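Local coordinates for cytosolic phospholipase A2 delta (Homo sapiens, PDB 5IZ5), which hydrolyses the sn-2 ester of glycerophospholipids in a calcium-dependent manner, with a preference for linoleic acid at that position, at residues K186-K194 with Q201-F211. The protein carries 3 engineered substitutions. Residues are numbered along the deposited sequence; the frame is centred on the assembly and turned at random.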
# COMPACT_ATOMS: atom_id res chain seq x y z
N LYS B 186 7.51 -42.88 -0.51
CA LYS B 186 6.48 -43.64 0.19
C LYS B 186 5.09 -43.25 -0.33
O LYS B 186 4.91 -42.92 -1.51
CB LYS B 186 6.63 -43.47 1.72
CG LYS B 186 6.26 -44.70 2.55
CD LYS B 186 5.98 -44.38 4.03
CE LYS B 186 4.97 -45.35 4.63
NZ LYS B 186 4.72 -45.09 6.08
N LEU B 187 4.10 -43.37 0.55
CA LEU B 187 2.77 -42.84 0.34
C LEU B 187 2.72 -41.33 0.50
O LEU B 187 3.37 -40.77 1.39
CB LEU B 187 1.81 -43.45 1.36
CG LEU B 187 1.08 -44.76 1.13
CD1 LEU B 187 1.54 -45.45 -0.15
CD2 LEU B 187 1.11 -45.69 2.34
N GLU B 188 1.93 -40.69 -0.35
CA GLU B 188 1.62 -39.27 -0.22
C GLU B 188 0.17 -39.09 0.22
O GLU B 188 -0.75 -39.53 -0.47
CB GLU B 188 1.88 -38.56 -1.55
CG GLU B 188 2.38 -37.13 -1.39
CD GLU B 188 2.56 -36.42 -2.71
OE1 GLU B 188 2.29 -37.02 -3.77
OE2 GLU B 188 2.99 -35.24 -2.69
N LEU B 189 -0.03 -38.45 1.37
CA LEU B 189 -1.37 -38.09 1.85
C LEU B 189 -1.82 -36.78 1.21
O LEU B 189 -1.10 -35.78 1.28
CB LEU B 189 -1.35 -37.92 3.37
CG LEU B 189 -2.64 -37.40 4.04
CD1 LEU B 189 -3.79 -38.38 3.90
CD2 LEU B 189 -2.39 -37.08 5.50
N GLU B 190 -3.00 -36.78 0.61
CA GLU B 190 -3.58 -35.56 0.04
C GLU B 190 -4.87 -35.19 0.79
O GLU B 190 -5.82 -35.97 0.79
CB GLU B 190 -3.88 -35.72 -1.45
CG GLU B 190 -4.71 -34.58 -2.04
CD GLU B 190 -4.95 -34.71 -3.53
OE1 GLU B 190 -4.05 -34.33 -4.31
OE2 GLU B 190 -6.04 -35.17 -3.92
N LEU B 191 -4.87 -34.00 1.40
CA LEU B 191 -6.04 -33.46 2.10
C LEU B 191 -6.59 -32.27 1.33
O LEU B 191 -5.85 -31.34 0.99
CB LEU B 191 -5.66 -33.01 3.50
CG LEU B 191 -5.07 -34.06 4.43
CD1 LEU B 191 -4.53 -33.41 5.69
CD2 LEU B 191 -6.11 -35.12 4.78
N VAL B 192 -7.89 -32.29 1.06
CA VAL B 192 -8.55 -31.22 0.32
C VAL B 192 -9.73 -30.70 1.11
O VAL B 192 -10.56 -31.49 1.58
CB VAL B 192 -9.05 -31.71 -1.05
CG1 VAL B 192 -9.59 -30.55 -1.87
CG2 VAL B 192 -7.94 -32.41 -1.81
N LEU B 193 -9.80 -29.38 1.24
CA LEU B 193 -10.92 -28.72 1.90
C LEU B 193 -11.31 -27.51 1.05
O LEU B 193 -10.77 -26.41 1.23
CB LEU B 193 -10.54 -28.33 3.33
CG LEU B 193 -11.51 -27.56 4.24
CD1 LEU B 193 -12.97 -27.67 3.84
CD2 LEU B 193 -11.32 -27.96 5.69
N LYS B 194 -12.23 -27.74 0.11
CA LYS B 194 -12.67 -26.71 -0.82
C LYS B 194 -13.25 -25.51 -0.07
O LYS B 194 -14.12 -25.67 0.78
CB LYS B 194 -13.73 -27.23 -1.78
CG LYS B 194 -13.25 -27.71 -3.13
CD LYS B 194 -14.45 -27.72 -4.08
CE LYS B 194 -14.15 -27.03 -5.40
NZ LYS B 194 -15.39 -26.64 -6.12
N GLN B 201 -3.54 -29.69 0.79
CA GLN B 201 -2.26 -29.92 1.43
C GLN B 201 -1.84 -31.37 1.22
O GLN B 201 -2.63 -32.29 1.44
CB GLN B 201 -2.33 -29.58 2.92
CG GLN B 201 -2.55 -28.10 3.20
CD GLN B 201 -2.55 -27.76 4.68
OE1 GLN B 201 -1.53 -27.91 5.35
NE2 GLN B 201 -3.69 -27.30 5.19
N THR B 202 -0.60 -31.55 0.78
CA THR B 202 -0.07 -32.88 0.52
C THR B 202 1.19 -33.10 1.32
O THR B 202 1.86 -32.15 1.73
CB THR B 202 0.29 -33.07 -0.96
OG1 THR B 202 1.40 -32.23 -1.29
CG2 THR B 202 -0.89 -32.74 -1.85
N SER B 203 1.51 -34.37 1.54
CA SER B 203 2.70 -34.72 2.28
C SER B 203 2.97 -36.21 2.24
O SER B 203 2.04 -37.03 2.23
CB SER B 203 2.54 -34.31 3.74
OG SER B 203 3.47 -35.02 4.52
N PHE B 204 4.26 -36.56 2.24
CA PHE B 204 4.66 -37.95 2.39
C PHE B 204 4.50 -38.38 3.85
O PHE B 204 4.51 -37.55 4.76
CB PHE B 204 6.11 -38.15 1.93
CG PHE B 204 6.29 -37.95 0.45
CD1 PHE B 204 6.95 -36.83 -0.04
CD2 PHE B 204 5.77 -38.87 -0.44
CE1 PHE B 204 7.11 -36.65 -1.41
CE2 PHE B 204 5.92 -38.69 -1.81
CZ PHE B 204 6.59 -37.58 -2.29
N LEU B 205 4.30 -39.67 4.06
CA LEU B 205 4.15 -40.18 5.42
C LEU B 205 5.48 -40.10 6.15
O LEU B 205 6.53 -40.37 5.56
CB LEU B 205 3.63 -41.62 5.40
CG LEU B 205 2.23 -41.82 4.82
CD1 LEU B 205 1.81 -43.28 4.98
CD2 LEU B 205 1.21 -40.90 5.48
N GLY B 206 5.43 -39.69 7.41
CA GLY B 206 6.63 -39.36 8.19
C GLY B 206 7.07 -37.92 8.01
O GLY B 206 7.40 -37.23 8.98
N THR B 207 7.10 -37.47 6.75
CA THR B 207 7.52 -36.12 6.41
C THR B 207 6.53 -35.03 6.89
O THR B 207 6.96 -33.91 7.15
CB THR B 207 7.81 -36.03 4.90
OG1 THR B 207 8.92 -36.88 4.59
CG2 THR B 207 8.14 -34.62 4.42
N ALA B 208 5.24 -35.35 7.04
CA ALA B 208 4.29 -34.40 7.67
C ALA B 208 3.53 -35.02 8.83
O ALA B 208 2.97 -36.11 8.71
CB ALA B 208 3.31 -33.84 6.66
N SER B 209 3.50 -34.30 9.95
CA SER B 209 2.85 -34.76 11.18
C SER B 209 1.43 -34.20 11.35
O SER B 209 0.50 -34.94 11.71
CB SER B 209 3.72 -34.36 12.38
OG SER B 209 3.58 -32.99 12.71
N ALA B 210 1.25 -32.90 11.09
CA ALA B 210 0.00 -32.19 11.39
C ALA B 210 -0.38 -31.19 10.30
O ALA B 210 0.48 -30.70 9.57
CB ALA B 210 0.12 -31.48 12.73
N PHE B 211 -1.67 -30.89 10.22
CA PHE B 211 -2.20 -29.94 9.23
C PHE B 211 -3.29 -29.06 9.82
O PHE B 211 -4.09 -29.52 10.64
CB PHE B 211 -2.80 -30.68 8.04
CG PHE B 211 -1.87 -31.69 7.42
CD1 PHE B 211 -1.06 -31.34 6.36
CD2 PHE B 211 -1.81 -32.98 7.91
CE1 PHE B 211 -0.20 -32.26 5.79
CE2 PHE B 211 -0.95 -33.91 7.36
CZ PHE B 211 -0.14 -33.55 6.29
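Leu191 and Gln201 bond to each other twice through the backbone: Leu191 N gives its hydrogen to Gln201 O at 2.8 Å with 173° at the hydrogen, and Gln201 N returns one to Leu191 O. Leu189 and Ser203 repeat this reciprocal pairing with bonds that are less straight. Toward the turn, Leu205 N to Leu187 O at 3.0 Å adds a fifth bond. Between the bonded pairs, Glu188 faces Phe204 and Glu190 faces Thr202 as non-hydrogen-bonded pairs, with CA-H...O contacts such as Thr202 CA to Leu189 O (3.2 Å).

Segments 188-193 and 201-204 run 166° apart in direction and form a beta hairpin. Its second strand, 200-204, borders a four-stranded antiparallel sheet; 188-193 pairs on its other edge with 221-228. The chain then turns through Gly206 into 210-216, which belongs to the facing sheet, an arrangement consistent with a C2-type beta sandwich.

Glu188 CG sits 3.8 Å above the plane of the Phe204 ring, off-centre toward the rim, and the Glu188 carboxylate lies nearly flat to that ring, 12° from parallel. Cutting Glu188 back to an alanine would remove CG and the carboxylate, and the Phe204 ring, losing most of the cover Glu188 gives that face, is likely to turn more freely.

On the opposite face, leucines meet Phe211 in the sandwich interior. With CG anti to the carbonyl carbon, Leu191 reaches CD1 over the Phe211 ring, 3.8 Å from its centroid, while Leu189 CD2 approaches Phe211 CE2 obliquely at 3.9 Å. Val170 and Phe213 also touch Leu191. Near the turn, Leu205 lies alongside Leu187, with Leu205 CD1 3.6 Å from Leu187 CB, while the Lys186 chain, extended beyond CG, crosses Leu205 at about a right angle.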